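Local atomic coordinates of putative polyketide cyclase (Acidithiobacillus ferrooxidans, PDB entry 3F9S), a protein that is a putative polyketide cyclase of the SnoaL-like family, probably acting on a polyketide-type substrate in the cone-shaped pocket of an NTF2-like fold. Residues Ala65-Asp69 against Trp90-Glu96; Asp82-Trp88 against Gly112-Phe118. All coordinates share one frame; numbering follows the deposited sequence.

From the N terminus, segment 65-69 takes in the last residues of helix 53-66 and the start of the loop to strand 71-80; after a tight turn, 82-88 opens strand 83-93. The same strand runs on into 90-96, where interaction 1 closes a loop back onto the end of the helix. After the loop that follows, strand 107-118 returns antiparallel, and its segment 112-118 pairs with 82-88 in interaction 2. The segments alternate along the chain, so the two contacts cross, their centres about 22 Å apart. Strand 83-93 serves both: its first half pairs with 112-118 and reaches the second subunit, while its last residues receive the turn after helix 53-66.

Interaction 1 of 2, residues Ala65-Asp69 against Trp90-Glu96; sequences AAFPD and WTATHKE
Where helix 53-66 ends, the backbone of Ala65-Asp69 turns past the end of strand 83-93, with Asp69 CA 5.6 Å from Ala92 CA. No direct backbone pairing joins them; a water instead links Ala66 O, Glu96 N and, weakly, Thr93 O. The carboxylate of Asp69 makes the direct link: its OD1 accepts Thr93 N on the syn lone pair at 2.8 Å in a nearly straight bond (174°). A chi1 of 74° puts Asp69 CG between the backbone N and the carbonyl carbon, and CB already points toward the strand. Lys95 NZ adds a long salt bridge to Asp69 OD1 (3.5 Å), and a second water spans Asp69 OD1 and Thr93 O. With an alanine at this place, Thr93 N would probably lose its acceptor and the Lys95 ammonium its carboxylate mate, leaving the turn less firmly tied to the strand. Next to this network, Phe67 presents a face to the edge of Trp90, planes 83° apart, Phe67 CG to Trp90 CH2 3.7 Å, while Phe67 CB rests on Ala92 CB at 3.6 Å. Trp90 NE1 is hydrogen-bonded to Gln70 OE1. These side-chain contacts tie the helix-to-strand turn onto the curved sheet of the NTF2-like alpha+beta fold.

Interaction 2 of 2, residues Asp82-Trp88 against Gly112-Phe118; sequences DAVVMTW and GATVYYF
Thr114 OG1 is gripped by two groups: Trp88 NE1 donates to it at 2.9 Å, nearly in the indole plane and fairly straight (164°), and Gln128 OE1 of the next strand is its other partner. Thr114 chi1 of -52° puts OG1 beside its own backbone N, facing the indole. With chi1 of 45°, the Trp88 ring swings across the pairing strand and lies over Gly112, whose CA sits 3.5 Å from the six-membered ring's centroid in a CH-pi contact; a side chain at this glycine would collide with the indole. The backbones form an antiparallel ladder in which Val84, Met86 and Trp88 form hydrogen-bonded pairs with Tyr116, Thr114 and Gly112; Met86 N to Thr114 O is 2.7 Å. On the Trp88 face, Val84 CG2 meets Phe118 CE1 at 3.6 Å, and selenomethionine Met86 lies alongside Tyr116; helix 8-21 packs on Val84, Met86 and Tyr116. The other face carries Val85 CG2 against Val115 CG2 (3.8 Å) and Ala83 against Tyr117, and meets the second subunit, where Ala113 packs on its counterpart. Tyr116 OH is hydrogen-bonded to a glycerol, probably from the crystallisation liquor, which may mark the pocket. One face lines the helix-covered interior and the other the dimer interface, as in NTF2-like SnoaL relatives.

Interaction 1 of 2, residues Ala65-Asp69 against Trp90-Glu96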
# COMPACT_ATOMS: atom_id res chain seq x y z
N ALA A 65 4.82 17.86 -10.69
CA ALA A 65 6.01 18.70 -10.81
C ALA A 65 7.29 18.09 -10.22
O ALA A 65 8.37 18.34 -10.72
CB ALA A 65 5.77 20.07 -10.18
N ALA A 66 7.16 17.30 -9.15
CA ALA A 66 8.30 16.62 -8.53
C ALA A 66 8.99 15.63 -9.48
O ALA A 66 10.22 15.54 -9.51
CB ALA A 66 7.84 15.90 -7.27
N PHE A 67 8.19 14.91 -10.25
CA PHE A 67 8.64 13.91 -11.21
C PHE A 67 7.74 14.05 -12.43
O PHE A 67 6.80 13.27 -12.58
CB PHE A 67 8.50 12.53 -10.58
CG PHE A 67 9.38 12.33 -9.40
CD1 PHE A 67 10.70 11.94 -9.57
CD2 PHE A 67 8.89 12.52 -8.11
CE1 PHE A 67 11.54 11.74 -8.47
CE2 PHE A 67 9.72 12.32 -7.00
CZ PHE A 67 11.04 11.92 -7.18
N PRO A 68 8.03 15.05 -13.28
CA PRO A 68 7.15 15.37 -14.41
C PRO A 68 6.93 14.30 -15.47
O PRO A 68 5.89 14.34 -16.12
CB PRO A 68 7.73 16.65 -14.98
CG PRO A 68 9.13 16.70 -14.53
CD PRO A 68 9.19 15.96 -13.24
N ASP A 69 7.86 13.36 -15.62
CA ASP A 69 7.68 12.27 -16.58
C ASP A 69 7.21 10.99 -15.91
O ASP A 69 7.29 9.92 -16.52
CB ASP A 69 8.96 12.04 -17.38
CG ASP A 69 10.05 11.35 -16.59
OD1 ASP A 69 9.94 11.14 -15.36
OD2 ASP A 69 11.04 10.99 -17.25
N TRP A 90 5.66 2.32 -10.65
CA TRP A 90 5.82 3.70 -11.02
C TRP A 90 7.24 3.91 -11.38
O TRP A 90 8.14 3.30 -10.78
CB TRP A 90 5.47 4.48 -9.78
CG TRP A 90 5.56 5.94 -9.83
CD1 TRP A 90 4.55 6.78 -10.12
CD2 TRP A 90 6.68 6.74 -9.48
NE1 TRP A 90 4.96 8.07 -9.98
CE2 TRP A 90 6.27 8.08 -9.59
CE3 TRP A 90 7.99 6.46 -9.05
CZ2 TRP A 90 7.12 9.14 -9.30
CZ3 TRP A 90 8.84 7.51 -8.78
CH2 TRP A 90 8.41 8.84 -8.92
N THR A 91 7.45 4.72 -12.41
CA THR A 91 8.78 5.04 -12.84
C THR A 91 8.77 6.52 -13.14
O THR A 91 7.76 7.06 -13.56
CB THR A 91 9.16 4.26 -14.11
OG1 THR A 91 8.24 4.58 -15.16
CG2 THR A 91 9.10 2.75 -13.84
N ALA A 92 9.90 7.16 -12.88
CA ALA A 92 10.08 8.58 -13.16
C ALA A 92 11.57 8.81 -13.21
O ALA A 92 12.34 8.05 -12.64
CB ALA A 92 9.45 9.40 -12.08
N THR A 93 11.96 9.84 -13.96
CA THR A 93 13.35 10.24 -14.09
C THR A 93 13.58 11.25 -12.98
O THR A 93 12.72 12.11 -12.75
CB THR A 93 13.60 10.94 -15.43
OG1 THR A 93 13.16 10.08 -16.49
CG2 THR A 93 15.07 11.24 -15.62
N HIS A 94 14.73 11.16 -12.32
CA HIS A 94 15.09 12.10 -11.26
C HIS A 94 15.74 13.29 -11.96
O HIS A 94 16.97 13.42 -11.98
CB HIS A 94 16.02 11.41 -10.24
CG HIS A 94 16.47 12.30 -9.12
ND1 HIS A 94 17.70 12.16 -8.52
CD2 HIS A 94 15.87 13.37 -8.54
CE1 HIS A 94 17.82 13.08 -7.58
NE2 HIS A 94 16.73 13.83 -7.57
N LYS A 95 14.91 14.15 -12.55
CA LYS A 95 15.38 15.32 -13.32
C LYS A 95 15.00 16.71 -12.78
O LYS A 95 15.45 17.72 -13.32
CB LYS A 95 15.00 15.17 -14.80
CG LYS A 95 13.52 15.16 -15.11
CD LYS A 95 13.33 14.92 -16.60
CE LYS A 95 11.90 15.16 -17.02
NZ LYS A 95 10.96 14.33 -16.23
N GLU A 96 14.19 16.75 -11.72
CA GLU A 96 13.88 17.98 -10.99
C GLU A 96 14.63 17.90 -9.67
O GLU A 96 14.82 16.81 -9.11
CB GLU A 96 12.38 18.11 -10.74
CG GLU A 96 11.57 18.44 -11.99
CD GLU A 96 11.70 19.88 -12.48
OE1 GLU A 96 12.35 20.72 -11.82
OE2 GLU A 96 11.11 20.18 -13.54
O HOH W 1 8.51 20.01 -12.77
O HOH W 2 12.47 14.45 -10.40
O HOH W 3 8.43 7.46 -16.44
O HOH W 4 10.49 12.93 -13.70

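Interaction 2 of 2, residues Asp82-Trp88 against Gly112-Phe118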
# COMPACT_ATOMS: atom_id res chain seq x y z
N ASP A 82 -18.09 -0.07 -3.36
CA ASP A 82 -17.82 1.28 -3.85
C ASP A 82 -16.35 1.63 -4.05
O ASP A 82 -16.01 2.80 -4.24
CB ASP A 82 -18.47 2.32 -2.90
CG ASP A 82 -17.82 2.41 -1.50
OD1 ASP A 82 -17.02 1.54 -1.09
OD2 ASP A 82 -18.16 3.36 -0.76
N ALA A 83 -15.48 0.62 -4.04
CA ALA A 83 -14.05 0.83 -4.12
C ALA A 83 -13.40 -0.04 -5.17
O ALA A 83 -13.89 -1.13 -5.48
CB ALA A 83 -13.41 0.58 -2.79
N VAL A 84 -12.31 0.47 -5.70
CA VAL A 84 -11.44 -0.30 -6.57
C VAL A 84 -10.04 -0.03 -6.06
O VAL A 84 -9.61 1.11 -6.01
CB VAL A 84 -11.54 0.04 -8.04
CG1 VAL A 84 -10.61 -0.90 -8.85
CG2 VAL A 84 -13.00 -0.11 -8.52
N VAL A 85 -9.36 -1.09 -5.66
CA VAL A 85 -7.97 -0.99 -5.24
C VAL A 85 -7.11 -1.18 -6.48
O VAL A 85 -7.34 -2.12 -7.25
CB VAL A 85 -7.59 -2.04 -4.22
CG1 VAL A 85 -6.13 -1.78 -3.75
CG2 VAL A 85 -8.53 -2.04 -3.00
N MSE A 86 -6.14 -0.28 -6.68
CA MSE A 86 -5.22 -0.34 -7.79
C MSE A 86 -3.85 -0.55 -7.18
O MSE A 86 -3.45 0.21 -6.30
CB MSE A 86 -5.23 0.99 -8.53
CG MSE A 86 -4.40 1.03 -9.76
SE MSE A 86 -4.53 2.95 -10.24
CE MSE A 86 -3.21 3.79 -9.26
N THR A 87 -3.17 -1.59 -7.60
CA THR A 87 -1.77 -1.78 -7.26
C THR A 87 -1.04 -1.32 -8.49
O THR A 87 -1.52 -1.49 -9.61
CB THR A 87 -1.44 -3.22 -6.90
OG1 THR A 87 -1.89 -4.08 -7.93
CG2 THR A 87 -2.11 -3.59 -5.58
N TRP A 88 0.15 -0.76 -8.28
CA TRP A 88 0.89 -0.17 -9.37
C TRP A 88 2.36 -0.07 -9.10
O TRP A 88 2.81 -0.12 -7.96
CB TRP A 88 0.35 1.23 -9.68
CG TRP A 88 0.10 2.08 -8.47
CD1 TRP A 88 -1.04 2.19 -7.81
CD2 TRP A 88 1.03 2.96 -7.82
NE1 TRP A 88 -0.93 3.05 -6.76
CE2 TRP A 88 0.34 3.55 -6.73
CE3 TRP A 88 2.37 3.27 -8.03
CZ2 TRP A 88 0.93 4.48 -5.89
CZ3 TRP A 88 2.98 4.19 -7.18
CH2 TRP A 88 2.26 4.78 -6.11
N GLY A 112 3.03 0.95 -5.39
CA GLY A 112 2.06 1.40 -4.46
C GLY A 112 0.74 0.70 -4.64
O GLY A 112 0.54 -0.07 -5.56
N ALA A 113 -0.11 0.95 -3.66
CA ALA A 113 -1.45 0.43 -3.66
C ALA A 113 -2.36 1.57 -3.26
O ALA A 113 -2.07 2.29 -2.31
CB ALA A 113 -1.55 -0.74 -2.73
N THR A 114 -3.47 1.72 -3.98
CA THR A 114 -4.36 2.82 -3.76
C THR A 114 -5.77 2.31 -3.85
O THR A 114 -6.13 1.79 -4.88
CB THR A 114 -4.17 3.85 -4.84
OG1 THR A 114 -2.79 4.17 -4.90
CG2 THR A 114 -4.96 5.10 -4.51
N VAL A 115 -6.50 2.45 -2.76
CA VAL A 115 -7.92 2.16 -2.74
C VAL A 115 -8.56 3.43 -3.24
O VAL A 115 -8.33 4.51 -2.68
CB VAL A 115 -8.47 1.90 -1.34
CG1 VAL A 115 -9.95 1.52 -1.46
CG2 VAL A 115 -7.66 0.77 -0.66
N TYR A 116 -9.37 3.31 -4.28
CA TYR A 116 -10.10 4.44 -4.83
C TYR A 116 -11.54 4.19 -4.52
O TYR A 116 -12.01 3.10 -4.75
CB TYR A 116 -9.93 4.54 -6.34
CG TYR A 116 -8.76 5.37 -6.70
CD1 TYR A 116 -8.83 6.76 -6.52
CD2 TYR A 116 -7.59 4.82 -7.19
CE1 TYR A 116 -7.78 7.57 -6.82
CE2 TYR A 116 -6.51 5.63 -7.51
CZ TYR A 116 -6.62 7.00 -7.31
OH TYR A 116 -5.60 7.85 -7.62
N TYR A 117 -12.19 5.22 -3.98
CA TYR A 117 -13.59 5.16 -3.66
C TYR A 117 -14.33 5.90 -4.74
O TYR A 117 -13.89 6.97 -5.17
CB TYR A 117 -13.83 5.78 -2.29
CG TYR A 117 -13.28 4.89 -1.23
CD1 TYR A 117 -14.04 3.80 -0.81
CD2 TYR A 117 -12.00 5.07 -0.68
CE1 TYR A 117 -13.57 2.93 0.15
CE2 TYR A 117 -11.53 4.18 0.30
CZ TYR A 117 -12.32 3.13 0.70
OH TYR A 117 -11.96 2.22 1.66
N PHE A 118 -15.50 5.36 -5.08
CA PHE A 118 -16.31 5.86 -6.16
C PHE A 118 -17.67 6.31 -5.73
O PHE A 118 -18.23 5.83 -4.75
CB PHE A 118 -16.55 4.77 -7.19
CG PHE A 118 -15.39 4.50 -8.05
CD1 PHE A 118 -14.33 3.72 -7.57
CD2 PHE A 118 -15.35 4.96 -9.36
CE1 PHE A 118 -13.25 3.44 -8.39
CE2 PHE A 118 -14.29 4.68 -10.18
CZ PHE A 118 -13.23 3.91 -9.69